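Local coordinates for putative TOXIN related protein (PDB 3K0Y) that is of unknown function, a putative toxin-related protein with a NigD-like OB domain followed by a NigD-like beta-sandwich domain, at residues N110-I115 with N121-T126. Numbering follows the deposited sequence.
Sequences NNNMWI and NIYFET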
# COMPACT_ATOMS: atom_id res chain seq x y z
N ASN A 110 10.32 -2.47 -10.95
CA ASN A 110 10.18 -3.84 -10.45
C ASN A 110 10.81 -3.97 -9.04
O ASN A 110 11.98 -3.56 -8.78
CB ASN A 110 10.86 -4.81 -11.41
CG ASN A 110 10.12 -4.95 -12.73
OD1 ASN A 110 10.20 -4.07 -13.64
ND2 ASN A 110 9.34 -6.02 -12.83
N ASN A 111 10.00 -4.48 -8.14
CA ASN A 111 10.37 -4.77 -6.74
C ASN A 111 9.91 -3.65 -5.86
O ASN A 111 9.97 -3.81 -4.67
CB ASN A 111 11.82 -5.18 -6.51
CG ASN A 111 12.16 -6.40 -7.26
OD1 ASN A 111 11.27 -7.13 -7.73
ND2 ASN A 111 13.42 -6.66 -7.43
N ASN A 112 9.41 -2.57 -6.46
CA ASN A 112 8.92 -1.39 -5.73
C ASN A 112 7.42 -1.46 -5.65
O ASN A 112 6.74 -0.52 -5.18
CB ASN A 112 9.43 -0.05 -6.36
CG ASN A 112 10.91 0.29 -5.96
OD1 ASN A 112 11.50 -0.34 -5.11
ND2 ASN A 112 11.48 1.34 -6.57
N MSE A 113 6.86 -2.57 -6.13
CA MSE A 113 5.45 -2.87 -5.89
C MSE A 113 5.34 -4.26 -5.30
O MSE A 113 5.84 -5.19 -5.88
CB MSE A 113 4.66 -2.84 -7.20
CG MSE A 113 3.20 -2.83 -6.93
SE MSE A 113 1.98 -2.77 -8.46
CE MSE A 113 2.55 -1.24 -9.36
N TRP A 114 4.69 -4.43 -4.15
CA TRP A 114 4.60 -5.77 -3.60
C TRP A 114 3.38 -5.97 -2.73
O TRP A 114 2.89 -5.01 -2.16
CB TRP A 114 5.88 -6.12 -2.83
CG TRP A 114 6.03 -5.46 -1.50
CD1 TRP A 114 5.78 -6.01 -0.28
CD2 TRP A 114 6.43 -4.11 -1.25
NE1 TRP A 114 6.03 -5.11 0.70
CE2 TRP A 114 6.40 -3.92 0.14
CE3 TRP A 114 6.84 -3.05 -2.06
CZ2 TRP A 114 6.78 -2.73 0.74
CZ3 TRP A 114 7.22 -1.84 -1.44
CH2 TRP A 114 7.18 -1.71 -0.07
N ILE A 115 2.91 -7.21 -2.61
CA ILE A 115 1.85 -7.58 -1.69
C ILE A 115 2.44 -7.94 -0.34
O ILE A 115 3.40 -8.71 -0.27
CB ILE A 115 0.98 -8.75 -2.21
CG1 ILE A 115 0.25 -8.32 -3.50
CG2 ILE A 115 -0.11 -9.11 -1.16
CD1 ILE A 115 -0.53 -9.47 -4.16
N ASN A 121 1.53 -2.55 -1.69
CA ASN A 121 2.49 -1.58 -1.30
C ASN A 121 3.23 -1.04 -2.51
O ASN A 121 3.64 -1.82 -3.37
CB ASN A 121 3.49 -2.20 -0.34
CG ASN A 121 2.84 -2.71 0.91
OD1 ASN A 121 2.59 -1.94 1.83
ND2 ASN A 121 2.56 -4.02 0.97
N ILE A 122 3.37 0.27 -2.58
CA ILE A 122 4.00 0.90 -3.67
C ILE A 122 4.97 1.95 -3.20
O ILE A 122 4.67 2.70 -2.28
CB ILE A 122 2.99 1.56 -4.63
CG1 ILE A 122 1.98 0.55 -5.15
CG2 ILE A 122 3.75 2.16 -5.81
CD1 ILE A 122 0.86 1.14 -6.06
N TYR A 123 6.16 1.95 -3.79
CA TYR A 123 7.14 3.03 -3.76
C TYR A 123 7.25 3.53 -5.19
O TYR A 123 7.65 2.76 -6.08
CB TYR A 123 8.52 2.53 -3.30
CG TYR A 123 9.61 3.59 -3.24
CD1 TYR A 123 9.83 4.35 -2.10
CD2 TYR A 123 10.43 3.84 -4.35
CE1 TYR A 123 10.86 5.33 -2.03
CE2 TYR A 123 11.45 4.81 -4.32
CZ TYR A 123 11.65 5.55 -3.16
OH TYR A 123 12.63 6.51 -3.15
N PHE A 124 6.95 4.80 -5.42
CA PHE A 124 6.85 5.36 -6.78
C PHE A 124 7.52 6.71 -6.81
O PHE A 124 7.76 7.33 -5.75
CB PHE A 124 5.39 5.47 -7.25
CG PHE A 124 4.58 6.55 -6.53
CD1 PHE A 124 3.97 6.27 -5.33
CD2 PHE A 124 4.46 7.83 -7.05
CE1 PHE A 124 3.25 7.27 -4.65
CE2 PHE A 124 3.76 8.84 -6.36
CZ PHE A 124 3.16 8.54 -5.18
N GLU A 125 7.87 7.16 -8.00
CA GLU A 125 8.43 8.48 -8.16
C GLU A 125 7.65 9.25 -9.17
O GLU A 125 7.03 8.69 -10.05
CB GLU A 125 9.88 8.42 -8.63
CG GLU A 125 10.87 7.83 -7.65
CD GLU A 125 12.26 7.65 -8.28
OE1 GLU A 125 12.44 6.78 -9.19
OE2 GLU A 125 13.15 8.41 -7.87
N THR A 126 7.71 10.56 -9.06
CA THR A 126 7.03 11.42 -10.02
C THR A 126 7.63 12.80 -9.87
O THR A 126 8.62 12.95 -9.17
CB THR A 126 5.49 11.35 -9.80
OG1 THR A 126 4.80 11.97 -10.89
CG2 THR A 126 5.07 11.97 -8.49
O HOH W 1 9.79 2.75 -8.01
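Trp114 and Asn121 exchange backbone bonds in both directions: Trp114 N donates to Asn121 O at 2.9 Å, and Asn121 N returns to Trp114 O at 2.8 Å. That same carbonyl accepts a second hydrogen bond, from the asparagine's own side chain, whose ND2 lies 3.3 Å from Trp114 O. This bond is longer and comes from above the carbonyl plane, some 40° out of it, although Trp114 O lies close to the plane of the Asn121 amide. The other end of that amide, OD1, is met by Arg53, so both polar atoms of a buried side chain are accounted for. The indole folds back over its partner strand, with CG set between the backbone N and the carbonyl carbon (chi1 75°). Asn121 CB then sits over the middle of the six-membered ring, 3.4 Å from its centroid, in a CH-pi contact, and the amide plane is turned only 21° from the ring. Trp114 NE1 is satisfied by Asp31, and a nonaethylene glycol, probably from the crystallisation liquor, lies against the side chain. All this belongs to a beta hairpin, strands 113-116 and 119-128, in the NigD-like beta-sandwich domain; its second strand continues the sheet onto strand 163-172, where Ile122 bonds through its backbone to Val169. Two residues along from Asn121, Tyr123 N makes a nearly straight hydrogen bond to Asn112 O (2.9 Å). The Asn112 amide lies alongside the tyrosine; Asn112 ND2 comes within 3.5 Å of Tyr123 CD2, obliquely to the ring, and a water that accepts from ND2 donates to Tyr123 O. Met113, a selenomethionine, and Ile122 form the non-hydrogen-bonded pair; their side chains run side by side on the opposite face from the indole, packing together against Ile108.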